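Cytochrome c2 (Rhodobacter sphaeroides, PDB 1CXC) carries electrons through its covalently held heme c, donating them to oxidised bacteriochlorophyll in photosynthesis and possibly also serving the respiratory chain. Local coordinates at residues Glu74-Tyr79 with His111-Tyr116; Leu69-Glu74 with Thr84-Glu89. All blocks are in the same frame, centred on the assembly; numbering follows the deposited sequence.

Interaction 1: Glu74-Tyr79 with His111-Tyr116; sequences EHFVQY and HNIWAY. With HEC (heme c), chain B.
Phe-76 and Trp-114 share an extended first torsion: in each, CG stands opposite the backbone N (chi1 173° in Phe-76), which carries the rings well off their helices and lets them meet between the two backbones. CE3 of the indole lies over one face of the phenyl ring, displaced toward the rim, and comes within 3.4 Å of Phe-76 CG. The rings meet obliquely, the Phe-76 plane turned 46° from that of the six-membered ring of Trp-114, with centroids separated by 5.0 Å. The Ile-113 and Phe-76 side chains run at about a right angle, and Ile-113 CG2 sits at the phenyl edge near the plane, 3.8 Å from Phe-76 CZ. That CZ also points into the heme pocket, 3.6 Å from the heme methyl CMB.

His-111, about one turn before Trp-114 on helix 107-120, receives a methyl of Val-77. The valine CG1 lies over the imidazole face, 4.0 Å from the ring centroid, in a CH-pi contact, while His-111 ND1 is hydrogen-bonded to Glu-73 OE2, a bond that helps fix the rotation of the imidazole. The axes of segments 74-79 and 111-116 approach to 9.8 Å, with their directions 133° apart, a broadly antiparallel crossing. Beyond the contact, Ile-113 also touches Ala-11 of helix 5-11, in keeping with the packing of N- and C-terminal helices that marks the cytochrome c fold.

Helix is joined to helix here by dispersion and pi-cloud contacts, with the polar end of His-111 directed to Glu-73. The chemistry implies a largely apolar wall beside the heme, a low-polarity setting that probably favours the reduced iron, as in other cytochromes of this family.

Interaction 2: Leu69-Glu74 with Thr84-Glu89; sequences LAWDEE and TKFLKE. With HEC (heme c), chain B.
Leu-69 meets two rings with one methyl. Its CD2 stands at the edge of the Phe-86 ring, in the ring plane and 3.8 Å from Phe-86 CE2, and it also lies over one face of the Trp-71 indole, offset toward the rim. On the opposite indole face the heme methyl CMA sits over the centre. The two aromatic rings meet less closely, Trp-71 CH2 lying 4.3 Å from Phe-86 CE2.

The first torsion of Trp-71 (chi1 -66°) sets CG opposite the carbonyl carbon, and from there the pyrrole N-H reaches a heme propionate: NE1 donates a hydrogen bond to HEC O2A over 3.1 Å, with an N-H...O angle of 155°. A tryptophan N-H bound to a heme propionate is a familiar feature of cytochrome c heme pockets. Held by its propionate bond and with a methyl against each face, the indole probably has little freedom to turn. A leucine in place of Trp-71 would probably leave propionate oxygen O2A without this donor and open a gap between the heme methyl CMA and Leu-69.

Asp-72 takes the N-cap position of helix 73-81, its side chain capping a backbone N in the first turn, and its OD1 is also hydrogen-bonded to His-75 ND1. The extended run 69-72 is also tied by backbone bonds between Leu-69 and Ala-48 and between Trp-71 and both Gly-45 and Arg-46. Around it, Leu-69 packs on Ala-64 and Trp-71 on Met-61 of helix 59-66, while Phe-86 reaches over from helix 83-91 and rests on His-75 and Gln-78 of helix 73-81.

Overall arrangement
From the N terminus the chain passes helix 5-11 and helix 59-66 before entering 69-74, the first half of interaction 2. Glu-74 lies in a segment of each interaction, since 74-79, the first half of interaction 1, begins on the same helix 73-81. Next comes 84-89, which closes the short loop of interaction 2 across nine residues; 111-116 closes the longer one, across 31. The segments alternate, so the two loops cross. Interaction 2 ties the run before helix 73-81 to helix 83-91, and interaction 1 ties helix 73-81 to helix 107-120. Between them, Tyr-79 packs on Phe-86, Trp-114 on Glu-73, and both contacts border the heme.

Interaction 1: Glu74-Tyr79 with His111-Tyr116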
ATOM      1  N   GLU A  74      -8.561   4.237   6.432  1.00 15.97           N
ATOM      2  CA  GLU A  74      -8.375   3.681   7.759  1.00 15.74           C
ATOM      3  C   GLU A  74      -7.599   2.391   7.775  1.00 14.79           C
ATOM      4  O   GLU A  74      -6.761   2.209   8.661  1.00 15.19           O
ATOM      5  CB  GLU A  74      -9.711   3.407   8.446  1.00 18.79           C
ATOM      6  N   HIS A  75      -7.805   1.510   6.785  1.00 13.87           N
ATOM      7  CA  HIS A  75      -7.084   0.242   6.770  1.00 14.34           C
ATOM      8  C   HIS A  75      -5.647   0.460   6.320  1.00 13.96           C
ATOM      9  O   HIS A  75      -4.740  -0.146   6.856  1.00 12.69           O
ATOM     10  CB  HIS A  75      -7.753  -0.780   5.848  1.00 15.44           C
ATOM     11  CG  HIS A  75      -9.081  -1.291   6.421  1.00 18.22           C
ATOM     12  ND1 HIS A  75     -10.225  -0.658   6.263  1.00 19.45           N
ATOM     13  CD2 HIS A  75      -9.279  -2.282   7.345  1.00 18.86           C
ATOM     14  CE1 HIS A  75     -11.131  -1.206   7.034  1.00 20.31           C
ATOM     15  NE2 HIS A  75     -10.553  -2.193   7.673  1.00 21.79           N
ATOM     16  N   PHE A  76      -5.435   1.403   5.407  1.00 14.22           N
ATOM     17  CA  PHE A  76      -4.106   1.703   4.910  1.00 12.51           C
ATOM     18  C   PHE A  76      -3.271   2.275   6.039  1.00 12.88           C
ATOM     19  O   PHE A  76      -2.160   1.812   6.251  1.00 11.55           O
ATOM     20  CB  PHE A  76      -4.229   2.742   3.792  1.00 12.72           C
ATOM     21  CG  PHE A  76      -2.891   3.299   3.273  1.00 13.56           C
ATOM     22  CD1 PHE A  76      -2.210   2.629   2.271  1.00 11.36           C
ATOM     23  CD2 PHE A  76      -2.359   4.481   3.831  1.00 14.19           C
ATOM     24  CE1 PHE A  76      -0.986   3.142   1.828  1.00 11.56           C
ATOM     25  CE2 PHE A  76      -1.146   4.978   3.384  1.00 12.65           C
ATOM     26  CZ  PHE A  76      -0.470   4.302   2.384  1.00 11.02           C
ATOM     27  N   VAL A  77      -3.798   3.158   6.893  1.00 10.45           N
ATOM     28  CA  VAL A  77      -2.894   3.688   7.897  1.00 13.80           C
ATOM     29  C   VAL A  77      -2.609   2.732   9.022  1.00 13.92           C
ATOM     30  O   VAL A  77      -1.483   2.686   9.503  1.00 13.45           O
ATOM     31  CB  VAL A  77      -3.234   5.093   8.453  1.00 15.31           C
ATOM     32  CG1 VAL A  77      -4.197   5.859   7.584  1.00 16.20           C
ATOM     33  CG2 VAL A  77      -3.618   5.049   9.911  1.00 17.21           C
ATOM     34  N   GLN A  78      -3.443   1.720   9.207  1.00 14.43           N
ATOM     35  CA  GLN A  78      -3.139   0.754  10.235  1.00 14.31           C
ATOM     36  C   GLN A  78      -2.131  -0.216   9.659  1.00 12.26           C
ATOM     37  O   GLN A  78      -1.197  -0.662  10.303  1.00 14.01           O
ATOM     38  CB  GLN A  78      -4.377  -0.043  10.603  1.00 17.79           C
ATOM     39  CG  GLN A  78      -5.393   0.738  11.423  1.00 23.14           C
ATOM     40  CD  GLN A  78      -6.734   0.011  11.487  1.00 28.07           C
ATOM     41  N   TYR A  79      -2.313  -0.593   8.408  1.00 11.86           N
ATOM     42  CA  TYR A  79      -1.429  -1.550   7.785  1.00 10.70           C
ATOM     43  C   TYR A  79       0.007  -1.089   7.659  1.00 13.06           C
ATOM     44  O   TYR A  79       0.909  -1.819   8.037  1.00 13.96           O
ATOM     45  CB  TYR A  79      -1.974  -1.911   6.419  1.00  9.55           C
ATOM     46  CG  TYR A  79      -0.999  -2.729   5.595  1.00  9.96           C
ATOM     47  CD1 TYR A  79      -0.781  -4.047   5.903  1.00  9.33           C
ATOM     48  CD2 TYR A  79      -0.333  -2.124   4.539  1.00  8.26           C
ATOM     49  CE1 TYR A  79       0.119  -4.774   5.165  1.00 10.88           C
ATOM     50  CE2 TYR A  79       0.557  -2.854   3.790  1.00  8.97           C
ATOM     51  CZ  TYR A  79       0.783  -4.170   4.110  1.00 10.25           C
ATOM     52  OH  TYR A  79       1.688  -4.909   3.365  1.00 12.98           O
ATOM     53  N   HIS A 111      -1.148   9.246   6.922  1.00  9.60           N
ATOM     54  CA  HIS A 111      -2.252   9.996   6.377  1.00  9.67           C
ATOM     55  C   HIS A 111      -1.799  10.868   5.209  1.00 11.40           C
ATOM     56  O   HIS A 111      -2.549  11.081   4.275  1.00 10.44           O
ATOM     57  CB  HIS A 111      -2.857  10.884   7.455  1.00  9.96           C
ATOM     58  CG  HIS A 111      -3.675  10.117   8.471  1.00 11.44           C
ATOM     59  ND1 HIS A 111      -4.842   9.579   8.169  1.00 13.41           N
ATOM     60  CD2 HIS A 111      -3.361   9.895   9.773  1.00 14.10           C
ATOM     61  CE1 HIS A 111      -5.252   8.999   9.259  1.00 14.41           C
ATOM     62  NE2 HIS A 111      -4.380   9.203  10.222  1.00 15.59           N
ATOM     63  N   ASN A 112      -0.613  11.496   5.281  1.00 10.61           N
ATOM     64  CA  ASN A 112      -0.131  12.335   4.182  1.00 10.86           C
ATOM     65  C   ASN A 112       0.096  11.532   2.919  1.00  8.73           C
ATOM     66  O   ASN A 112      -0.199  11.974   1.807  1.00 10.35           O
ATOM     67  CB  ASN A 112       1.166  13.040   4.560  1.00 10.57           C
ATOM     68  CG  ASN A 112       0.981  14.064   5.674  1.00 15.99           C
ATOM     69  OD1 ASN A 112       1.939  14.415   6.388  1.00 18.97           O
ATOM     70  ND2 ASN A 112      -0.251  14.544   5.899  1.00 11.63           N
ATOM     71  N   ILE A 113       0.682  10.361   3.063  1.00  8.49           N
ATOM     72  CA  ILE A 113       0.918   9.496   1.933  1.00 10.18           C
ATOM     73  C   ILE A 113      -0.411   9.031   1.339  1.00 10.38           C
ATOM     74  O   ILE A 113      -0.584   9.053   0.123  1.00  8.89           O
ATOM     75  CB  ILE A 113       1.777   8.300   2.372  1.00 11.03           C
ATOM     76  CG1 ILE A 113       3.226   8.716   2.627  1.00 10.44           C
ATOM     77  CG2 ILE A 113       1.709   7.207   1.311  1.00 13.28           C
ATOM     78  CD1 ILE A 113       4.082   7.582   3.204  1.00  7.87           C
ATOM     79  N   TRP A 114      -1.450   8.817   2.160  1.00 11.60           N
ATOM     80  CA  TRP A 114      -2.729   8.420   1.586  1.00 11.20           C
ATOM     81  C   TRP A 114      -3.308   9.582   0.783  1.00 10.19           C
ATOM     82  O   TRP A 114      -3.861   9.399  -0.301  1.00  8.97           O
ATOM     83  CB  TRP A 114      -3.718   8.011   2.686  1.00  8.87           C
ATOM     84  CG  TRP A 114      -5.059   7.533   2.083  1.00  8.96           C
ATOM     85  CD1 TRP A 114      -6.179   8.321   2.131  1.00 10.96           C
ATOM     86  CD2 TRP A 114      -5.272   6.366   1.400  1.00 10.01           C
ATOM     87  NE1 TRP A 114      -7.129   7.644   1.491  1.00 10.88           N
ATOM     88  CE2 TRP A 114      -6.615   6.483   1.024  1.00 12.14           C
ATOM     89  CE3 TRP A 114      -4.530   5.259   1.037  1.00 12.77           C
ATOM     90  CZ2 TRP A 114      -7.229   5.487   0.266  1.00 11.81           C
ATOM     91  CZ3 TRP A 114      -5.148   4.261   0.291  1.00 13.76           C
ATOM     92  CH2 TRP A 114      -6.483   4.370  -0.090  1.00 14.36           C
ATOM     93  N   ALA A 115      -3.167  10.816   1.266  1.00  7.55           N
ATOM     94  CA  ALA A 115      -3.691  11.945   0.529  1.00  8.98           C
ATOM     95  C   ALA A 115      -2.958  12.132  -0.805  1.00  9.47           C
ATOM     96  O   ALA A 115      -3.554  12.492  -1.830  1.00  9.16           O
ATOM     97  CB  ALA A 115      -3.536  13.214   1.365  1.00  9.77           C
ATOM     98  N   TYR A 116      -1.664  11.796  -0.826  1.00 10.47           N
ATOM     99  CA  TYR A 116      -0.865  11.888  -2.037  1.00  9.34           C
ATOM    100  C   TYR A 116      -1.336  10.828  -3.039  1.00  7.89           C
ATOM    101  O   TYR A 116      -1.593  11.105  -4.207  1.00 10.06           O
ATOM    102  CB  TYR A 116       0.606  11.678  -1.640  1.00  9.66           C
ATOM    103  CG  TYR A 116       1.570  11.420  -2.789  1.00 12.78           C
ATOM    104  CD1 TYR A 116       1.706  12.364  -3.795  1.00 14.38           C
ATOM    105  CD2 TYR A 116       2.289  10.246  -2.829  1.00 13.47           C
ATOM    106  CE1 TYR A 116       2.565  12.144  -4.862  1.00 16.29           C
ATOM    107  CE2 TYR A 116       3.144  10.016  -3.886  1.00 17.46           C
ATOM    108  CZ  TYR A 116       3.277  10.964  -4.894  1.00 18.59           C
ATOM    109  OH  TYR A 116       4.124  10.722  -5.968  1.00 19.93           O
TER
HETATM  110 FE   HEC B 125       4.739  -2.003   0.851  1.00 12.12          FE
HETATM  111  CHA HEC B 125       2.508  -4.385  -0.041  1.00 10.23           C
HETATM  112  CHB HEC B 125       2.256   0.327   0.931  1.00  9.29           C
HETATM  113  CHC HEC B 125       6.979   0.355   1.931  1.00 11.47           C
HETATM  114  CHD HEC B 125       7.307  -4.235   0.479  1.00 10.59           C
HETATM  115  NA  HEC B 125       2.786  -2.022   0.553  1.00  7.33           N
HETATM  116  C1A HEC B 125       2.011  -3.115   0.198  1.00  9.03           C
HETATM  117  C2A HEC B 125       0.610  -2.746   0.100  1.00  9.51           C
HETATM  118  C3A HEC B 125       0.528  -1.428   0.400  1.00  7.83           C
HETATM  119  C4A HEC B 125       1.889  -0.983   0.645  1.00  8.84           C
HETATM  120  CMA HEC B 125      -0.760  -0.630   0.552  1.00  8.08           C
HETATM  121  CAA HEC B 125      -0.547  -3.628  -0.346  1.00 11.47           C
HETATM  122  CBA HEC B 125      -0.877  -3.368  -1.807  1.00 12.62           C
HETATM  123  CGA HEC B 125      -1.752  -4.410  -2.486  1.00  9.44           C
HETATM  124  O1A HEC B 125      -1.487  -4.724  -3.628  1.00 10.67           O
HETATM  125  O2A HEC B 125      -2.559  -5.031  -1.803  1.00 14.06           O
HETATM  126  NB  HEC B 125       4.635  -0.097   1.342  1.00 11.38           N
HETATM  127  C1B HEC B 125       3.535   0.741   1.238  1.00 10.87           C
HETATM  128  C2B HEC B 125       3.884   2.109   1.583  1.00 12.48           C
HETATM  129  C3B HEC B 125       5.204   2.125   1.949  1.00 12.97           C
HETATM  130  C4B HEC B 125       5.661   0.750   1.779  1.00 11.64           C
HETATM  131  CMB HEC B 125       2.927   3.307   1.547  1.00 11.48           C
HETATM  132  CAB HEC B 125       5.934   3.236   2.459  1.00  8.25           C
HETATM  133  CBB HEC B 125       5.594   3.884   3.734  1.00 10.12           C
HETATM  134  NC  HEC B 125       6.700  -1.971   1.179  1.00 10.26           N
HETATM  135  C1C HEC B 125       7.463  -0.903   1.643  1.00 11.50           C
HETATM  136  C2C HEC B 125       8.872  -1.240   1.655  1.00 10.86           C
HETATM  137  C3C HEC B 125       8.966  -2.527   1.248  1.00 12.39           C
HETATM  138  C4C HEC B 125       7.620  -2.969   0.941  1.00 11.21           C
HETATM  139  CMC HEC B 125      10.022  -0.265   1.859  1.00 10.87           C
HETATM  140  CAC HEC B 125      10.130  -3.275   1.101  1.00 11.81           C
HETATM  141  CBC HEC B 125      11.074  -3.487   2.188  1.00 14.61           C
HETATM  142  ND  HEC B 125       4.878  -3.878   0.318  1.00 11.95           N
HETATM  143  C1D HEC B 125       6.020  -4.668   0.200  1.00 11.61           C
HETATM  144  C2D HEC B 125       5.682  -6.029  -0.153  1.00 11.94           C
HETATM  145  C3D HEC B 125       4.334  -6.093  -0.232  1.00 11.04           C
HETATM  146  C4D HEC B 125       3.843  -4.754   0.031  1.00 11.24           C
HETATM  147  CMD HEC B 125       6.654  -7.190  -0.357  1.00  9.92           C
HETATM  148  CAD HEC B 125       3.503  -7.367  -0.266  1.00 12.69           C
HETATM  149  CBD HEC B 125       2.922  -7.684   1.111  1.00 15.01           C
HETATM  150  CGD HEC B 125       2.540  -9.156   1.324  1.00 17.08           C
HETATM  151  O1D HEC B 125       2.309  -9.536   2.462  1.00 17.28           O
HETATM  152  O2D HEC B 125       2.143  -9.801   0.368  1.00 16.67           O

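Interaction 2: Leu69-Glu74 with Thr84-Glu89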
ATOM      1  N   LEU A  69     -11.077  -7.298   1.954  1.00 19.07           N
ATOM      2  CA  LEU A  69     -10.371  -6.053   2.245  1.00 18.37           C
ATOM      3  C   LEU A  69      -9.975  -5.256   1.004  1.00 17.39           C
ATOM      4  O   LEU A  69      -9.503  -5.822   0.023  1.00 18.01           O
ATOM      5  CB  LEU A  69      -9.107  -6.328   3.030  1.00 16.98           C
ATOM      6  CG  LEU A  69      -8.081  -5.185   3.069  1.00 15.57           C
ATOM      7  CD1 LEU A  69      -8.643  -4.009   3.844  1.00 16.15           C
ATOM      8  CD2 LEU A  69      -6.758  -5.654   3.668  1.00 14.20           C
ATOM      9  N   ALA A  70     -10.508  -4.054   0.865  1.00 16.89           N
ATOM     10  CA  ALA A  70     -10.171  -3.170  -0.246  1.00 16.17           C
ATOM     11  C   ALA A  70      -9.511  -1.952   0.407  1.00 16.24           C
ATOM     12  O   ALA A  70      -9.998  -1.429   1.402  1.00 17.35           O
ATOM     13  CB  ALA A  70     -11.452  -2.751  -0.936  1.00 15.73           C
ATOM     14  N   TRP A  71      -8.470  -1.369  -0.172  1.00 14.60           N
ATOM     15  CA  TRP A  71      -7.775  -0.304   0.533  1.00 11.79           C
ATOM     16  C   TRP A  71      -8.459   1.037   0.682  1.00 11.51           C
ATOM     17  O   TRP A  71      -8.992   1.590  -0.295  1.00 13.82           O
ATOM     18  CB  TRP A  71      -6.397  -0.104  -0.114  1.00  8.10           C
ATOM     19  CG  TRP A  71      -5.499  -1.319   0.085  1.00  7.45           C
ATOM     20  CD1 TRP A  71      -5.192  -2.134  -0.972  1.00  8.31           C
ATOM     21  CD2 TRP A  71      -4.990  -1.762   1.277  1.00 10.04           C
ATOM     22  NE1 TRP A  71      -4.485  -3.097  -0.429  1.00  8.83           N
ATOM     23  CE2 TRP A  71      -4.327  -2.915   0.886  1.00  6.96           C
ATOM     24  CE3 TRP A  71      -5.033  -1.378   2.617  1.00  9.21           C
ATOM     25  CZ2 TRP A  71      -3.675  -3.703   1.800  1.00  7.19           C
ATOM     26  CZ3 TRP A  71      -4.384  -2.173   3.547  1.00  7.88           C
ATOM     27  CH2 TRP A  71      -3.705  -3.317   3.135  1.00  9.57           C
ATOM     28  N   ASP A  72      -8.739   1.432   1.930  1.00 11.24           N
ATOM     29  CA  ASP A  72      -9.260   2.755   2.173  1.00 10.87           C
ATOM     30  C   ASP A  72      -8.288   3.425   3.147  1.00 11.61           C
ATOM     31  O   ASP A  72      -7.378   2.759   3.649  1.00 10.23           O
ATOM     32  CB  ASP A  72     -10.682   2.776   2.722  1.00 12.97           C
ATOM     33  CG  ASP A  72     -10.946   1.778   3.821  1.00 17.02           C
ATOM     34  OD1 ASP A  72      -9.996   1.411   4.500  1.00 16.90           O
ATOM     35  OD2 ASP A  72     -12.098   1.732   4.255  1.00 21.86           O
ATOM     36  N   GLU A  73      -8.542   4.655   3.585  1.00 10.90           N
ATOM     37  CA  GLU A  73      -7.605   5.316   4.461  1.00 10.94           C
ATOM     38  C   GLU A  73      -7.480   4.683   5.818  1.00 13.16           C
ATOM     39  O   GLU A  73      -6.383   4.448   6.313  1.00 15.55           O
ATOM     40  CB  GLU A  73      -7.995   6.761   4.643  1.00 10.94           C
ATOM     41  CG  GLU A  73      -6.958   7.535   5.455  1.00 11.89           C
ATOM     42  CD  GLU A  73      -7.086   9.046   5.367  1.00 13.23           C
ATOM     43  OE1 GLU A  73      -8.095   9.535   4.868  1.00 10.37           O
ATOM     44  OE2 GLU A  73      -6.299   9.730   6.027  1.00 13.91           O
ATOM     45  N   GLU A  74      -8.561   4.237   6.432  1.00 15.97           N
ATOM     46  CA  GLU A  74      -8.375   3.681   7.759  1.00 15.74           C
ATOM     47  C   GLU A  74      -7.599   2.391   7.775  1.00 14.79           C
ATOM     48  O   GLU A  74      -6.761   2.209   8.661  1.00 15.19           O
ATOM     49  CB  GLU A  74      -9.711   3.407   8.446  1.00 18.79           C
ATOM     50  N   THR A  84       2.334  -6.920   9.746  1.00 16.98           N
ATOM     51  CA  THR A  84       2.043  -8.258  10.190  1.00 17.48           C
ATOM     52  C   THR A  84       0.985  -8.268  11.266  1.00 18.21           C
ATOM     53  O   THR A  84       0.059  -9.065  11.215  1.00 17.36           O
ATOM     54  CB  THR A  84       3.323  -8.932  10.666  1.00 17.39           C
ATOM     55  OG1 THR A  84       4.015  -9.252   9.481  1.00 19.27           O
ATOM     56  CG2 THR A  84       3.044 -10.213  11.413  1.00 19.96           C
ATOM     57  N   LYS A  85       0.957  -7.247  12.102  1.00 17.95           N
ATOM     58  CA  LYS A  85      -0.054  -7.207  13.125  1.00 18.72           C
ATOM     59  C   LYS A  85      -1.387  -6.964  12.450  1.00 18.96           C
ATOM     60  O   LYS A  85      -2.433  -7.458  12.891  1.00 18.56           O
ATOM     61  CB  LYS A  85       0.253  -6.073  14.095  1.00 20.70           C
ATOM     62  CG  LYS A  85      -0.753  -5.929  15.235  1.00 24.30           C
ATOM     63  CD  LYS A  85      -0.276  -4.888  16.243  1.00 26.54           C
ATOM     64  CE  LYS A  85      -1.356  -3.850  16.498  1.00 28.72           C
ATOM     65  N   PHE A  86      -1.411  -5.984  11.539  1.00 16.77           N
ATOM     66  CA  PHE A  86      -2.636  -5.680  10.836  1.00 15.10           C
ATOM     67  C   PHE A  86      -3.214  -6.921  10.186  1.00 16.80           C
ATOM     68  O   PHE A  86      -4.399  -7.170  10.306  1.00 17.31           O
ATOM     69  CB  PHE A  86      -2.377  -4.657   9.738  1.00 13.59           C
ATOM     70  CG  PHE A  86      -3.599  -4.436   8.868  1.00 13.33           C
ATOM     71  CD1 PHE A  86      -4.567  -3.530   9.261  1.00 15.74           C
ATOM     72  CD2 PHE A  86      -3.762  -5.163   7.710  1.00 14.35           C
ATOM     73  CE1 PHE A  86      -5.691  -3.343   8.488  1.00 16.24           C
ATOM     74  CE2 PHE A  86      -4.890  -4.978   6.943  1.00 15.62           C
ATOM     75  CZ  PHE A  86      -5.844  -4.067   7.329  1.00 14.12           C
ATOM     76  N   LEU A  87      -2.387  -7.710   9.498  1.00 16.77           N
ATOM     77  CA  LEU A  87      -2.854  -8.896   8.790  1.00 16.52           C
ATOM     78  C   LEU A  87      -3.353  -9.955   9.761  1.00 18.79           C
ATOM     79  O   LEU A  87      -4.355 -10.624   9.487  1.00 20.00           O
ATOM     80  CB  LEU A  87      -1.725  -9.482   7.977  1.00 16.15           C
ATOM     81  CG  LEU A  87      -1.683  -9.340   6.462  1.00 19.53           C
ATOM     82  CD1 LEU A  87      -2.639  -8.305   5.915  1.00 16.11           C
ATOM     83  CD2 LEU A  87      -0.245  -9.125   6.015  1.00 16.79           C
ATOM     84  N   LYS A  88      -2.748 -10.077  10.945  1.00 18.37           N
ATOM     85  CA  LYS A  88      -3.243 -11.066  11.897  1.00 20.17           C
ATOM     86  C   LYS A  88      -4.626 -10.674  12.443  1.00 22.11           C
ATOM     87  O   LYS A  88      -5.544 -11.484  12.551  1.00 21.90           O
ATOM     88  CB  LYS A  88      -2.311 -11.153  13.073  1.00 17.51           C
ATOM     89  CG  LYS A  88      -1.002 -11.827  12.773  1.00 18.41           C
ATOM     90  CD  LYS A  88      -0.371 -12.104  14.116  1.00 21.59           C
ATOM     91  CE  LYS A  88       1.123 -12.304  13.981  1.00 26.01           C
ATOM     92  NZ  LYS A  88       1.430 -13.568  13.342  1.00 27.40           N
ATOM     93  N   GLU A  89      -4.857  -9.400  12.722  1.00 22.09           N
ATOM     94  CA  GLU A  89      -6.143  -9.032  13.264  1.00 22.85           C
ATOM     95  C   GLU A  89      -7.231  -9.138  12.233  1.00 23.94           C
ATOM     96  O   GLU A  89      -8.375  -9.422  12.563  1.00 23.71           O
ATOM     97  CB  GLU A  89      -6.099  -7.614  13.815  1.00 25.54           C
ATOM     98  CG  GLU A  89      -5.082  -7.453  14.941  1.00 28.97           C
ATOM     99  CD  GLU A  89      -4.896  -6.023  15.447  1.00 31.19           C
TER
HETATM  100 FE   HEC B 125       4.739  -2.003   0.851  1.00 12.12          FE
HETATM  101  CHA HEC B 125       2.508  -4.385  -0.041  1.00 10.23           C
HETATM  102  CHB HEC B 125       2.256   0.327   0.931  1.00  9.29           C
HETATM  103  CHC HEC B 125       6.979   0.355   1.931  1.00 11.47           C
HETATM  104  CHD HEC B 125       7.307  -4.235   0.479  1.00 10.59           C
HETATM  105  NA  HEC B 125       2.786  -2.022   0.553  1.00  7.33           N
HETATM  106  C1A HEC B 125       2.011  -3.115   0.198  1.00  9.03           C
HETATM  107  C2A HEC B 125       0.610  -2.746   0.100  1.00  9.51           C
HETATM  108  C3A HEC B 125       0.528  -1.428   0.400  1.00  7.83           C
HETATM  109  C4A HEC B 125       1.889  -0.983   0.645  1.00  8.84           C
HETATM  110  CMA HEC B 125      -0.760  -0.630   0.552  1.00  8.08           C
HETATM  111  CAA HEC B 125      -0.547  -3.628  -0.346  1.00 11.47           C
HETATM  112  CBA HEC B 125      -0.877  -3.368  -1.807  1.00 12.62           C
HETATM  113  CGA HEC B 125      -1.752  -4.410  -2.486  1.00  9.44           C
HETATM  114  O1A HEC B 125      -1.487  -4.724  -3.628  1.00 10.67           O
HETATM  115  O2A HEC B 125      -2.559  -5.031  -1.803  1.00 14.06           O
HETATM  116  NB  HEC B 125       4.635  -0.097   1.342  1.00 11.38           N
HETATM  117  C1B HEC B 125       3.535   0.741   1.238  1.00 10.87           C
HETATM  118  C2B HEC B 125       3.884   2.109   1.583  1.00 12.48           C
HETATM  119  C3B HEC B 125       5.204   2.125   1.949  1.00 12.97           C
HETATM  120  C4B HEC B 125       5.661   0.750   1.779  1.00 11.64           C
HETATM  121  CMB HEC B 125       2.927   3.307   1.547  1.00 11.48           C
HETATM  122  CAB HEC B 125       5.934   3.236   2.459  1.00  8.25           C
HETATM  123  CBB HEC B 125       5.594   3.884   3.734  1.00 10.12           C
HETATM  124  NC  HEC B 125       6.700  -1.971   1.179  1.00 10.26           N
HETATM  125  C1C HEC B 125       7.463  -0.903   1.643  1.00 11.50           C
HETATM  126  C2C HEC B 125       8.872  -1.240   1.655  1.00 10.86           C
HETATM  127  C3C HEC B 125       8.966  -2.527   1.248  1.00 12.39           C
HETATM  128  C4C HEC B 125       7.620  -2.969   0.941  1.00 11.21           C
HETATM  129  CMC HEC B 125      10.022  -0.265   1.859  1.00 10.87           C
HETATM  130  CAC HEC B 125      10.130  -3.275   1.101  1.00 11.81           C
HETATM  131  CBC HEC B 125      11.074  -3.487   2.188  1.00 14.61           C
HETATM  132  ND  HEC B 125       4.878  -3.878   0.318  1.00 11.95           N
HETATM  133  C1D HEC B 125       6.020  -4.668   0.200  1.00 11.61           C
HETATM  134  C2D HEC B 125       5.682  -6.029  -0.153  1.00 11.94           C
HETATM  135  C3D HEC B 125       4.334  -6.093  -0.232  1.00 11.04           C
HETATM  136  C4D HEC B 125       3.843  -4.754   0.031  1.00 11.24           C
HETATM  137  CMD HEC B 125       6.654  -7.190  -0.357  1.00  9.92           C
HETATM  138  CAD HEC B 125       3.503  -7.367  -0.266  1.00 12.69           C
HETATM  139  CBD HEC B 125       2.922  -7.684   1.111  1.00 15.01           C
HETATM  140  CGD HEC B 125       2.540  -9.156   1.324  1.00 17.08           C
HETATM  141  O1D HEC B 125       2.309  -9.536   2.462  1.00 17.28           O
HETATM  142  O2D HEC B 125       2.143  -9.801   0.368  1.00 16.67           O